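Long-range contacts in cysteine desulfurase (Stenotrophomonas maltophilia, PDB 6WCI), which probably removes sulfur from L-cysteine to leave L-alanine and passes it to a sulfur carrier, with pyridoxal 5'-phosphate as cofactor: residues F33-R38 / T53-V58; V46-A51 / A409-F414; V58-A63 / G307-Y312; D65-R70 / N299-I304; H227-V232 / L316-V321. All coordinates share one frame; numbering follows the deposited sequence.

Interaction 1: residues F33-R38 / T53-V58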
# COMPACT_ATOMS: atom_id res chain seq x y z
N PHE B 33 16.25 11.35 15.84
CA PHE B 33 16.37 10.52 14.65
C PHE B 33 17.51 9.52 14.84
O PHE B 33 18.67 9.84 14.57
CB PHE B 33 16.62 11.39 13.42
CG PHE B 33 15.45 12.29 13.08
CD1 PHE B 33 15.26 13.49 13.76
CD2 PHE B 33 14.56 11.94 12.07
CE1 PHE B 33 14.18 14.32 13.45
CE2 PHE B 33 13.47 12.76 11.75
CZ PHE B 33 13.28 13.96 12.43
N PRO B 34 17.22 8.29 15.30
CA PRO B 34 18.32 7.41 15.73
C PRO B 34 19.24 6.97 14.60
O PRO B 34 20.41 6.71 14.87
CB PRO B 34 17.58 6.22 16.36
CG PRO B 34 16.23 6.22 15.71
CD PRO B 34 15.90 7.67 15.47
N LEU B 35 18.76 6.92 13.35
CA LEU B 35 19.60 6.43 12.26
C LEU B 35 20.81 7.34 12.00
O LEU B 35 21.88 6.85 11.63
CB LEU B 35 18.78 6.28 10.98
CG LEU B 35 19.48 5.81 9.70
CD1 LEU B 35 18.53 4.99 8.86
CD2 LEU B 35 20.06 6.98 8.85
N LEU B 36 20.64 8.65 12.18
CA LEU B 36 21.73 9.60 11.93
C LEU B 36 22.97 9.31 12.78
O LEU B 36 24.03 9.89 12.50
CB LEU B 36 21.24 11.03 12.17
CG LEU B 36 19.96 11.40 11.41
CD1 LEU B 36 19.48 12.82 11.72
CD2 LEU B 36 20.15 11.24 9.91
N MET B 37 22.88 8.44 13.78
CA MET B 37 24.02 8.09 14.63
C MET B 37 24.96 7.09 13.97
O MET B 37 26.12 6.98 14.39
CB MET B 37 23.51 7.54 15.97
CG MET B 37 24.55 7.48 17.09
SD MET B 37 23.85 7.12 18.72
CE MET B 37 22.84 8.58 18.97
N ARG B 38 24.53 6.41 12.91
CA ARG B 38 25.32 5.30 12.39
C ARG B 38 26.49 5.79 11.53
O ARG B 38 26.54 6.94 11.09
CB ARG B 38 24.47 4.36 11.54
CG ARG B 38 23.97 4.98 10.24
CD ARG B 38 23.58 3.89 9.24
NE ARG B 38 24.75 3.18 8.74
CZ ARG B 38 24.69 2.14 7.92
NH1 ARG B 38 23.50 1.68 7.53
NH2 ARG B 38 25.81 1.55 7.49
N THR B 53 14.00 9.70 0.10
CA THR B 53 13.14 9.35 1.22
C THR B 53 13.70 10.02 2.47
O THR B 53 14.91 10.22 2.59
CB THR B 53 13.05 7.83 1.44
OG1 THR B 53 11.95 7.55 2.31
CG2 THR B 53 14.32 7.28 2.09
N GLY B 54 12.81 10.36 3.39
CA GLY B 54 13.22 10.99 4.63
C GLY B 54 13.46 9.99 5.76
O GLY B 54 13.02 8.84 5.72
N GLN B 55 14.19 10.43 6.77
CA GLN B 55 14.46 9.58 7.92
C GLN B 55 13.38 9.80 8.97
O GLN B 55 12.62 10.77 8.93
CB GLN B 55 15.84 9.87 8.49
CG GLN B 55 16.98 9.64 7.51
CD GLN B 55 16.97 8.24 6.93
OE1 GLN B 55 16.52 7.29 7.56
NE2 GLN B 55 17.44 8.11 5.69
N LYS B 56 13.33 8.88 9.94
CA LYS B 56 12.15 8.87 10.80
C LYS B 56 12.52 9.26 12.23
O LYS B 56 13.58 8.86 12.72
CB LYS B 56 11.47 7.50 10.82
CG LYS B 56 11.46 6.75 9.48
CD LYS B 56 10.80 7.53 8.37
CE LYS B 56 10.88 6.73 7.08
NZ LYS B 56 10.41 7.48 5.88
N PRO B 57 11.67 10.04 12.90
CA PRO B 57 11.87 10.28 14.33
C PRO B 57 11.46 9.06 15.14
O PRO B 57 10.66 8.22 14.72
CB PRO B 57 10.96 11.47 14.63
CG PRO B 57 9.89 11.40 13.57
CD PRO B 57 10.53 10.81 12.35
N VAL B 58 12.02 8.98 16.35
CA VAL B 58 11.80 7.81 17.18
C VAL B 58 10.34 7.68 17.60
O VAL B 58 9.87 6.58 17.89
CB VAL B 58 12.75 7.86 18.39
CG1 VAL B 58 12.21 8.81 19.46
CG2 VAL B 58 12.95 6.47 18.93
O HOH W 1 16.07 8.05 12.29
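F33 and P57 bring their backbones together at a CA-to-CA distance of 4.5 Å, where the loop running into the short 3-10 segment 35-37 passes P57, the N-cap residue of helix 58-70. In this class-V aminotransferase fold the contact sets the N-terminal part of the chain against the link between strand 43-47 and that helix. F33 and Q55 carry the largest shares, F33 through its ring. Its chi1 (-65°) sets CG beside the backbone N, and the side chain runs alongside P57, pointing the same way. P57 CB makes a CH-pi contact over the ring face, 4.2 Å from the F33 centroid and 20° off its normal, and P57 CD comes within 3.6 Å of F33 CE2. Q55 O stands at the ring edge, near its plane. L35 and Q55 cross at about a right angle, L35 CD1 approaching Q55 OE1 to 3.3 Å; beyond it, Q55 NE2 bonds N72 O of the second subunit. K56 points away and gives NZ to G54 O and G249 O. With no direct hydrogen bond between the segments, a water links them, accepting from L35 N at 3.1 Å and donating to K56 O at 2.7 Å.

Interaction 2: residues V46-A51 / A409-F414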
# COMPACT_ATOMS: atom_id res chain seq x y z
N VAL B 46 26.45 11.18 6.44
CA VAL B 46 25.92 12.49 6.08
C VAL B 46 24.83 12.22 5.04
O VAL B 46 25.13 12.03 3.86
CB VAL B 46 26.99 13.44 5.54
CG1 VAL B 46 26.36 14.75 5.12
CG2 VAL B 46 28.07 13.69 6.59
N TYR B 47 23.58 12.21 5.48
CA TYR B 47 22.46 11.78 4.64
C TYR B 47 21.89 13.00 3.93
O TYR B 47 21.07 13.74 4.48
CB TYR B 47 21.40 11.06 5.46
CG TYR B 47 20.29 10.49 4.59
CD1 TYR B 47 20.47 9.29 3.92
CD2 TYR B 47 19.09 11.16 4.43
CE1 TYR B 47 19.47 8.76 3.12
CE2 TYR B 47 18.06 10.63 3.63
CZ TYR B 47 18.27 9.44 2.98
OH TYR B 47 17.29 8.90 2.16
N PHE B 48 22.32 13.22 2.70
CA PHE B 48 21.85 14.34 1.87
C PHE B 48 20.98 13.82 0.73
O PHE B 48 21.01 14.35 -0.38
CB PHE B 48 23.02 15.16 1.34
CG PHE B 48 23.63 16.12 2.36
CD1 PHE B 48 23.17 16.18 3.67
CD2 PHE B 48 24.66 16.97 1.99
CE1 PHE B 48 23.74 17.06 4.58
CE2 PHE B 48 25.23 17.86 2.89
CZ PHE B 48 24.77 17.90 4.19
N ASP B 49 20.21 12.75 0.99
CA ASP B 49 19.31 12.17 -0.00
C ASP B 49 17.87 12.15 0.51
O ASP B 49 17.12 11.21 0.28
CB ASP B 49 19.76 10.76 -0.39
CG ASP B 49 19.16 10.30 -1.71
OD1 ASP B 49 18.80 11.18 -2.51
OD2 ASP B 49 19.01 9.08 -1.92
N ASN B 50 17.47 13.23 1.19
CA ASN B 50 16.15 13.27 1.82
C ASN B 50 15.03 13.36 0.80
O ASN B 50 13.91 12.92 1.08
CB ASN B 50 16.08 14.44 2.78
CG ASN B 50 17.03 14.29 3.92
OD1 ASN B 50 16.81 13.46 4.80
ND2 ASN B 50 18.12 15.07 3.91
N ALA B 51 15.30 13.93 -0.37
CA ALA B 51 14.29 13.98 -1.41
C ALA B 51 13.98 12.60 -1.97
O ALA B 51 12.91 12.40 -2.55
CB ALA B 51 14.74 14.92 -2.53
N ALA B 409 27.35 21.98 10.26
CA ALA B 409 28.59 21.22 10.31
C ALA B 409 28.65 20.17 9.21
O ALA B 409 29.67 20.01 8.53
CB ALA B 409 28.74 20.57 11.69
N GLU B 410 27.55 19.42 9.03
CA GLU B 410 27.50 18.46 7.93
C GLU B 410 27.72 19.14 6.59
O GLU B 410 28.40 18.59 5.72
CB GLU B 410 26.15 17.72 7.92
CG GLU B 410 26.04 16.61 8.96
CD GLU B 410 24.64 16.03 8.96
OE1 GLU B 410 23.74 16.74 8.47
OE2 GLU B 410 24.45 14.89 9.43
N ILE B 411 27.11 20.31 6.39
CA ILE B 411 27.33 21.07 5.15
C ILE B 411 28.82 21.28 4.92
O ILE B 411 29.34 21.06 3.82
CB ILE B 411 26.57 22.41 5.19
CG1 ILE B 411 25.06 22.18 5.10
CG2 ILE B 411 27.04 23.33 4.05
CD1 ILE B 411 24.24 23.41 5.43
N GLU B 412 29.54 21.68 5.97
CA GLU B 412 30.98 21.93 5.81
C GLU B 412 31.73 20.63 5.55
O GLU B 412 32.60 20.58 4.68
CB GLU B 412 31.53 22.65 7.04
CG GLU B 412 31.00 24.07 7.24
CD GLU B 412 31.42 25.04 6.14
OE1 GLU B 412 30.73 26.06 5.94
OE2 GLU B 412 32.44 24.78 5.47
N ARG B 413 31.39 19.56 6.29
CA ARG B 413 31.98 18.24 6.02
C ARG B 413 31.72 17.81 4.59
O ARG B 413 32.57 17.16 3.96
CB ARG B 413 31.40 17.20 6.99
CG ARG B 413 31.71 17.44 8.46
CD ARG B 413 31.28 16.23 9.29
NE ARG B 413 31.78 14.98 8.71
CZ ARG B 413 33.02 14.53 8.90
NH1 ARG B 413 33.86 15.21 9.66
NH2 ARG B 413 33.40 13.39 8.34
N PHE B 414 30.53 18.12 4.06
CA PHE B 414 30.20 17.77 2.68
C PHE B 414 31.14 18.45 1.70
O PHE B 414 31.69 17.80 0.79
CB PHE B 414 28.74 18.16 2.40
CG PHE B 414 28.32 17.99 0.97
CD1 PHE B 414 28.59 18.98 0.02
CD2 PHE B 414 27.64 16.86 0.56
CE1 PHE B 414 28.20 18.82 -1.29
CE2 PHE B 414 27.24 16.69 -0.75
CZ PHE B 414 27.52 17.67 -1.68
O HOH W 2 23.01 12.73 8.00
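V46 and F48 pack on E410, I411 and F414 in a buried helix-on-sheet contact of the small domain of this class-V aminotransferase fold: helix 408-422 covers the end of strand 43-47, which runs beside strand 376-381 in a mixed sheet. The CA atoms of V46 and E410 come no nearer than 6.4 Å, and the F48 side chain reaches the helix, including its backbone at I411 N. The F48 ring has V46 CG1, from its own segment, over one face toward the rim, while I411 N and E410 OE1 lie at its edge, near its plane. The E410 carboxylate is turned 81° from the F48 ring. F48 and F414 form an oblique aromatic pair with planes 33° apart and centroids separated by 5.3 Å; the F48 CD2 to F414 CD2 distance of 3.3 Å shows how tightly they meet. V46 CG1 and E410 CB, 4.1 Å apart, extend the apolar surface, and F332 of helix 318-336 closes on both phenylalanines. The E410 carboxylate has polar partners outside the contact, OE2 in a salt bridge with R30 and OE1 bonded to N406. Between the segments, a water accepts from Y47 N at 2.6 Å and lies 3.0 Å from E410 OE2.

Interaction 3: residues V58-A63 / G307-Y312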
# COMPACT_ATOMS: atom_id res chain seq x y z
N VAL B 58 12.02 8.98 16.35
CA VAL B 58 11.80 7.81 17.18
C VAL B 58 10.34 7.68 17.60
O VAL B 58 9.87 6.58 17.89
CB VAL B 58 12.75 7.86 18.39
CG1 VAL B 58 12.21 8.81 19.46
CG2 VAL B 58 12.95 6.47 18.93
N GLN B 59 9.60 8.80 17.63
CA GLN B 59 8.17 8.75 17.92
C GLN B 59 7.41 7.95 16.86
O GLN B 59 6.46 7.23 17.17
CB GLN B 59 7.62 10.17 18.03
CG GLN B 59 8.16 10.99 19.19
CD GLN B 59 9.51 11.64 18.91
OE1 GLN B 59 10.16 11.37 17.90
NE2 GLN B 59 9.95 12.51 19.82
N VAL B 60 7.83 8.08 15.59
CA VAL B 60 7.18 7.36 14.50
C VAL B 60 7.58 5.89 14.53
O VAL B 60 6.73 5.00 14.41
CB VAL B 60 7.54 8.00 13.15
CG1 VAL B 60 7.13 7.08 12.01
CG2 VAL B 60 6.89 9.36 13.03
N ILE B 61 8.88 5.63 14.66
CA ILE B 61 9.39 4.26 14.65
C ILE B 61 8.75 3.46 15.78
O ILE B 61 8.29 2.33 15.58
CB ILE B 61 10.93 4.28 14.75
CG1 ILE B 61 11.53 4.81 13.46
CG2 ILE B 61 11.48 2.89 15.09
CD1 ILE B 61 13.01 5.07 13.51
N GLY B 62 8.71 4.04 16.98
CA GLY B 62 8.09 3.37 18.10
C GLY B 62 6.58 3.27 18.00
O GLY B 62 5.98 2.38 18.60
N ALA B 63 5.95 4.17 17.25
CA ALA B 63 4.51 4.04 17.03
C ALA B 63 4.19 2.79 16.23
O ALA B 63 3.26 2.04 16.56
CB ALA B 63 3.97 5.28 16.31
N GLY B 307 0.41 9.27 11.10
CA GLY B 307 -0.24 10.20 12.00
C GLY B 307 0.72 10.81 13.01
O GLY B 307 0.67 12.01 13.29
N VAL B 308 1.62 9.99 13.57
CA VAL B 308 2.62 10.53 14.49
C VAL B 308 3.57 11.47 13.76
O VAL B 308 3.97 12.51 14.31
CB VAL B 308 3.36 9.39 15.21
CG1 VAL B 308 4.43 9.96 16.12
CG2 VAL B 308 2.38 8.54 16.02
N ALA B 309 3.97 11.12 12.53
CA ALA B 309 4.82 12.01 11.74
C ALA B 309 4.16 13.37 11.55
O ALA B 309 4.81 14.42 11.70
CB ALA B 309 5.13 11.39 10.38
N ALA B 310 2.88 13.38 11.19
CA ALA B 310 2.17 14.64 11.01
C ALA B 310 2.15 15.44 12.30
O ALA B 310 2.39 16.66 12.29
CB ALA B 310 0.75 14.37 10.50
N ASP B 311 1.87 14.78 13.43
CA ASP B 311 1.85 15.49 14.70
C ASP B 311 3.24 15.98 15.09
O ASP B 311 3.38 17.07 15.66
CB ASP B 311 1.27 14.59 15.79
CG ASP B 311 1.22 15.28 17.13
OD1 ASP B 311 0.44 16.25 17.27
OD2 ASP B 311 1.96 14.87 18.04
N TYR B 312 4.27 15.21 14.75
CA TYR B 312 5.64 15.65 15.05
C TYR B 312 5.97 16.93 14.29
O TYR B 312 6.55 17.86 14.86
CB TYR B 312 6.62 14.53 14.70
CG TYR B 312 8.06 14.80 15.10
CD1 TYR B 312 8.56 14.39 16.34
CD2 TYR B 312 8.94 15.45 14.23
CE1 TYR B 312 9.89 14.63 16.71
CE2 TYR B 312 10.26 15.70 14.60
CZ TYR B 312 10.73 15.28 15.83
OH TYR B 312 12.05 15.53 16.17
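Q59 reaches across to V308 and Y312, and its side chain maps one flank of this helix pair. Its CB meets V308 CG1 at 3.7 Å. The chain then bends at chi2 (82°), which turns CD toward the tyrosine, 3.7 Å from Y312 CE1. At the tip, OE1 approaches Y312 CE1 obliquely at 3.5 Å, whereas NE2 lies at the ring edge, in its plane. The two side chains cross at about a right angle with amide and ring planes 55° apart, a packing contact without a hydrogen bond; the Y312 hydroxyl instead bonds D32 OD2. V308 is the most covered residue of the contact: CG1 rests on the Q59 backbone, and CG2 touches A63 CB at 3.6 Å. On the flank away from Q59, V60 CG2 presses on the facing backbone, 3.4 Å from A309 N, and also touches A309 CB. The small alanines suit the close approach of the axes, 8.6 Å for these short segments, which run nearly antiparallel at 162°. Helix 58-70 is thus sandwiched between helix 300-316 and the second subunit, whose R69 and D65 touch V58 and I61, while A310, pointing away from this contact, packs on helix 81-101.

Interaction 4: residues D65-R70 / N299-I304. With EDO (1,2-ethanediol), chain D.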
# COMPACT_ATOMS: atom_id res chain seq x y z
N ASP B 65 6.18 0.15 15.94
CA ASP B 65 6.59 -1.00 16.74
C ASP B 65 5.56 -1.30 17.82
O ASP B 65 5.25 -2.47 18.09
CB ASP B 65 7.96 -0.73 17.35
CG ASP B 65 8.52 -1.93 18.07
OD1 ASP B 65 9.13 -2.79 17.41
OD2 ASP B 65 8.37 -1.99 19.31
N GLU B 66 5.02 -0.26 18.45
CA GLU B 66 4.04 -0.44 19.51
C GLU B 66 2.75 -1.04 18.96
O GLU B 66 2.09 -1.83 19.65
CB GLU B 66 3.76 0.90 20.19
CG GLU B 66 2.84 0.80 21.39
CD GLU B 66 2.16 2.12 21.74
OE1 GLU B 66 1.75 2.85 20.81
OE2 GLU B 66 2.03 2.42 22.94
N PHE B 67 2.37 -0.67 17.74
CA PHE B 67 1.18 -1.24 17.13
C PHE B 67 1.31 -2.75 17.00
O PHE B 67 0.42 -3.50 17.43
CB PHE B 67 0.92 -0.61 15.76
CG PHE B 67 -0.18 -1.30 15.00
CD1 PHE B 67 -1.51 -1.11 15.36
CD2 PHE B 67 0.10 -2.16 13.96
CE1 PHE B 67 -2.53 -1.74 14.68
CE2 PHE B 67 -0.93 -2.80 13.27
CZ PHE B 67 -2.24 -2.59 13.63
N TYR B 68 2.41 -3.23 16.40
CA TYR B 68 2.54 -4.67 16.22
C TYR B 68 2.66 -5.39 17.56
O TYR B 68 2.19 -6.53 17.68
CB TYR B 68 3.74 -4.99 15.34
CG TYR B 68 3.59 -4.58 13.89
CD1 TYR B 68 2.49 -5.01 13.13
CD2 TYR B 68 4.55 -3.78 13.28
CE1 TYR B 68 2.37 -4.64 11.80
CE2 TYR B 68 4.44 -3.41 11.96
CZ TYR B 68 3.34 -3.83 11.23
OH TYR B 68 3.24 -3.45 9.91
N ARG B 69 3.27 -4.76 18.56
CA ARG B 69 3.50 -5.43 19.83
C ARG B 69 2.29 -5.42 20.75
O ARG B 69 2.18 -6.28 21.63
CB ARG B 69 4.68 -4.79 20.57
CG ARG B 69 6.02 -5.18 20.02
CD ARG B 69 7.15 -4.43 20.75
NE ARG B 69 8.43 -4.69 20.09
CZ ARG B 69 9.20 -5.74 20.35
NH1 ARG B 69 8.84 -6.63 21.27
NH2 ARG B 69 10.35 -5.89 19.69
N ARG B 70 1.40 -4.45 20.60
CA ARG B 70 0.45 -4.14 21.67
C ARG B 70 -1.01 -4.04 21.25
O ARG B 70 -1.87 -4.23 22.10
CB ARG B 70 0.85 -2.84 22.38
CG ARG B 70 2.19 -2.90 23.13
CD ARG B 70 2.01 -3.53 24.49
NE ARG B 70 1.04 -2.80 25.30
CZ ARG B 70 0.52 -3.26 26.43
NH1 ARG B 70 0.87 -4.46 26.89
NH2 ARG B 70 -0.36 -2.53 27.11
N ASN B 299 -3.13 -0.05 5.21
CA ASN B 299 -1.82 -0.15 5.84
C ASN B 299 -1.96 0.45 7.23
O ASN B 299 -1.61 1.60 7.49
CB ASN B 299 -0.75 0.57 5.02
CG ASN B 299 0.64 0.44 5.61
OD1 ASN B 299 0.85 -0.31 6.56
ND2 ASN B 299 1.60 1.19 5.05
N ILE B 300 -2.51 -0.36 8.15
CA ILE B 300 -2.87 0.15 9.47
C ILE B 300 -1.63 0.67 10.20
O ILE B 300 -1.65 1.75 10.78
CB ILE B 300 -3.55 -0.94 10.31
CG1 ILE B 300 -4.80 -1.48 9.61
CG2 ILE B 300 -3.93 -0.37 11.63
CD1 ILE B 300 -5.39 -2.71 10.32
N ALA B 301 -0.57 -0.13 10.21
CA ALA B 301 0.63 0.25 10.96
C ALA B 301 1.27 1.48 10.34
O ALA B 301 1.61 2.43 11.04
CB ALA B 301 1.61 -0.91 11.00
N GLY B 302 1.42 1.46 9.02
CA GLY B 302 2.01 2.60 8.33
C GLY B 302 1.26 3.89 8.60
O GLY B 302 1.87 4.93 8.85
N PHE B 303 -0.08 3.85 8.55
CA PHE B 303 -0.81 5.09 8.76
C PHE B 303 -0.85 5.53 10.22
O PHE B 303 -0.87 6.74 10.49
CB PHE B 303 -2.22 4.98 8.16
CG PHE B 303 -2.22 5.24 6.70
CD1 PHE B 303 -2.09 6.54 6.23
CD2 PHE B 303 -2.26 4.20 5.78
CE1 PHE B 303 -2.03 6.80 4.87
CE2 PHE B 303 -2.19 4.46 4.44
CZ PHE B 303 -2.09 5.76 3.98
N ILE B 304 -0.83 4.60 11.17
CA ILE B 304 -0.64 5.00 12.56
C ILE B 304 0.68 5.75 12.73
O ILE B 304 0.74 6.79 13.40
CB ILE B 304 -0.72 3.78 13.48
CG1 ILE B 304 -2.16 3.29 13.56
CG2 ILE B 304 -0.18 4.11 14.89
CD1 ILE B 304 -2.28 2.06 14.42
C1 EDO D . -5.01 2.99 3.19
O1 EDO D . -3.98 1.99 3.21
C2 EDO D . -6.38 2.40 2.85
O2 EDO D . -6.37 1.69 1.59
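F67 and Y68 meet I300, A301 and I304 where two helices of the class-V aminotransferase fold pass each other, roughly antiparallel: the short axes of 65-70 and 300-304 approach to 9.5 Å at 137°. Apolar packing carries the join. In F67, chi1 (172°) sets CG anti to the backbone N, and the side chain crosses those of I300 and I304 at about a right angle. The far end of the ring, CZ, touches I300 CG2 at 3.4 Å, and its two flanks divide the remaining partners, CD1 facing I304 CD1 at 3.4 Å and CD2 facing A301 CB at 3.6 Å. A301 CB serves both aromatics, since Y68 OH also lies just 3.2 Å from it. Beyond the pair, Y71 meets F67 edge-to-face and A86 of helix 81-101 touches it.

The polar groups look elsewhere. Y68 OH bonds T251 N of the second subunit, while T251 OG1 of that subunit bonds both A301 N and N299 OD1, so this helix start also belongs to the dimer interface. Within helix 58-70, R69 NE forms a salt bridge with D65 OD2, and both side chains pack on the second subunit.

N-capping starts helix 300-316: N299 OD1 accepts from G302 N at 3.1 Å, with the donor well above the carbonyl plane. The N299 backbone faces an ethanediol probably from the crystallisation liquor, N donating to its O1 at 3.0 Å in a nearly straight bond of 170°.

Interaction 5: residues H227-V232 / L316-V321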
# COMPACT_ATOMS: atom_id res chain seq x y z
N HIS B 227 8.54 20.17 3.77
CA HIS B 227 9.49 21.27 3.81
C HIS B 227 8.86 22.63 4.09
O HIS B 227 9.60 23.59 4.37
CB HIS B 227 10.27 21.34 2.49
CG HIS B 227 11.02 20.09 2.17
ND1 HIS B 227 12.20 19.74 2.81
CD2 HIS B 227 10.76 19.09 1.31
CE1 HIS B 227 12.63 18.59 2.33
NE2 HIS B 227 11.77 18.17 1.42
N ARG B 228 7.54 22.76 4.02
CA ARG B 228 6.88 24.03 4.28
C ARG B 228 5.47 23.77 4.78
O ARG B 228 4.92 22.68 4.60
CB ARG B 228 6.83 24.89 3.02
CG ARG B 228 5.94 24.28 1.95
CD ARG B 228 6.24 24.86 0.58
NE ARG B 228 5.82 26.25 0.48
CZ ARG B 228 6.65 27.29 0.50
NH1 ARG B 228 7.96 27.11 0.63
NH2 ARG B 228 6.16 28.52 0.40
N LYS B 229 4.89 24.79 5.40
CA LYS B 229 3.49 24.71 5.79
C LYS B 229 2.62 24.80 4.56
O LYS B 229 2.75 25.75 3.77
CB LYS B 229 3.11 25.79 6.79
CG LYS B 229 1.66 25.62 7.25
CD LYS B 229 1.32 26.39 8.51
CE LYS B 229 -0.08 26.03 9.00
NZ LYS B 229 -1.14 26.23 7.95
N VAL B 230 1.75 23.83 4.37
CA VAL B 230 0.80 23.85 3.27
C VAL B 230 -0.60 23.85 3.87
O VAL B 230 -0.98 22.93 4.61
CB VAL B 230 0.99 22.67 2.31
CG1 VAL B 230 0.04 22.81 1.12
CG2 VAL B 230 2.43 22.61 1.81
N ASP B 231 -1.34 24.92 3.59
CA ASP B 231 -2.78 24.99 3.79
C ASP B 231 -3.40 24.55 2.47
O ASP B 231 -3.58 25.35 1.55
CB ASP B 231 -3.19 26.41 4.18
CG ASP B 231 -4.69 26.57 4.35
OD1 ASP B 231 -5.46 25.68 3.94
OD2 ASP B 231 -5.11 27.62 4.90
N VAL B 232 -3.72 23.25 2.37
CA VAL B 232 -4.18 22.71 1.10
C VAL B 232 -5.47 23.40 0.66
O VAL B 232 -5.67 23.68 -0.53
CB VAL B 232 -4.36 21.18 1.18
CG1 VAL B 232 -5.02 20.66 -0.08
CG2 VAL B 232 -3.02 20.49 1.38
N LEU B 316 6.74 20.73 15.82
CA LEU B 316 7.88 21.58 15.51
C LEU B 316 7.41 22.93 14.99
O LEU B 316 7.97 23.98 15.35
CB LEU B 316 8.79 20.93 14.47
CG LEU B 316 9.54 19.64 14.75
CD1 LEU B 316 10.66 19.51 13.74
CD2 LEU B 316 10.07 19.61 16.18
N GLY B 317 6.37 22.93 14.17
CA GLY B 317 5.99 24.11 13.43
C GLY B 317 6.53 24.04 12.02
O GLY B 317 7.73 24.16 11.79
N GLN B 318 5.62 23.84 11.05
CA GLN B 318 6.03 23.75 9.66
C GLN B 318 6.73 25.03 9.20
O GLN B 318 7.71 24.97 8.44
CB GLN B 318 4.82 23.45 8.77
CG GLN B 318 4.00 22.23 9.18
CD GLN B 318 2.72 22.60 9.92
OE1 GLN B 318 2.75 23.32 10.92
NE2 GLN B 318 1.57 22.10 9.43
N GLU B 319 6.25 26.19 9.67
CA GLU B 319 6.95 27.44 9.38
C GLU B 319 8.36 27.41 9.95
O GLU B 319 9.30 27.92 9.33
CB GLU B 319 6.18 28.63 9.95
CG GLU B 319 4.93 29.00 9.18
CD GLU B 319 3.67 28.44 9.82
OE1 GLU B 319 3.76 27.44 10.57
OE2 GLU B 319 2.59 29.02 9.56
N ASN B 320 8.53 26.83 11.14
CA ASN B 320 9.87 26.75 11.74
C ASN B 320 10.77 25.86 10.90
O ASN B 320 11.97 26.14 10.75
CB ASN B 320 9.77 26.22 13.17
CG ASN B 320 9.14 27.22 14.12
OD1 ASN B 320 9.37 28.42 14.03
ND2 ASN B 320 8.32 26.72 15.05
N VAL B 321 10.22 24.78 10.34
CA VAL B 321 11.01 23.89 9.49
C VAL B 321 11.43 24.60 8.21
O VAL B 321 12.58 24.49 7.77
CB VAL B 321 10.21 22.61 9.17
CG1 VAL B 321 10.81 21.91 7.97
CG2 VAL B 321 10.21 21.67 10.37
O HOH W 3 1.30 21.84 6.42
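K229 meets Q318 and E319 with CG anti to the backbone N (chi1 -176°) and an extended chain until chi4 (-55°) turns NZ aside, while E319 bends at chi2 (99°), which brings its CD back toward the lysine. The two side chains then run side by side, pointing the same way. The touch is made by a methylene rather than the ammonium: K229 CD is 3.1 Å from E319 OE2, whereas K229 NZ stays 4.9 Å from E319 OE2. The charges are therefore near but not in contact, and any attraction between them is probably modest, with E319 exposed. Q318 crosses the lysine at a slant, its CB packed 3.5 Å from K229 CB.

In the class-V aminotransferase fold this joins the loop between strand 216-220 of the large seven-stranded sheet and helix 232-235 to the junction of helices 300-316 and 318-336. G317, with positive phi, ends the first helix and stands at the N-cap position of the second. Across that break N320 ND2 donates to L316 O at 2.8 Å, in the plane of both amide and carbonyl and almost straight.

No direct hydrogen bond crosses the contact. A water joins the segments by accepting from V230 N at 2.9 Å and from Q318 NE2 at 3.0 Å. H227 and R228 point away from the helix segment; H227 ND1 bonds E325 OE2, and R228 NH2 forms a salt bridge with E350. Further along, V321 CG1 meets the H227 backbone, 4.2 Å from its O.

In the fold
Interactions 3 and 4 are successive levels of one helix pair, 58-70 with 300-316, their centres about 11 Å apart. Interaction 1 sits at the start of helix 58-70 and shares V58 with interaction 3, F33 CE1 lying 3.7 Å from Y312 OH. It also touches interaction 2, where T53 O and Y47 OH, 2.8 Å apart, form a probable hydrogen bond. Interaction 5 follows helix 300-316 into helix 318-336, about 16 Å between centres from interaction 3. The cofactor-bearing K246 is closest in sequence to partners of interaction 1: H245 bonds T53 and G54, and G249 bonds K56. Interactions 1 to 4 all touch the second subunit; interaction 5 does not.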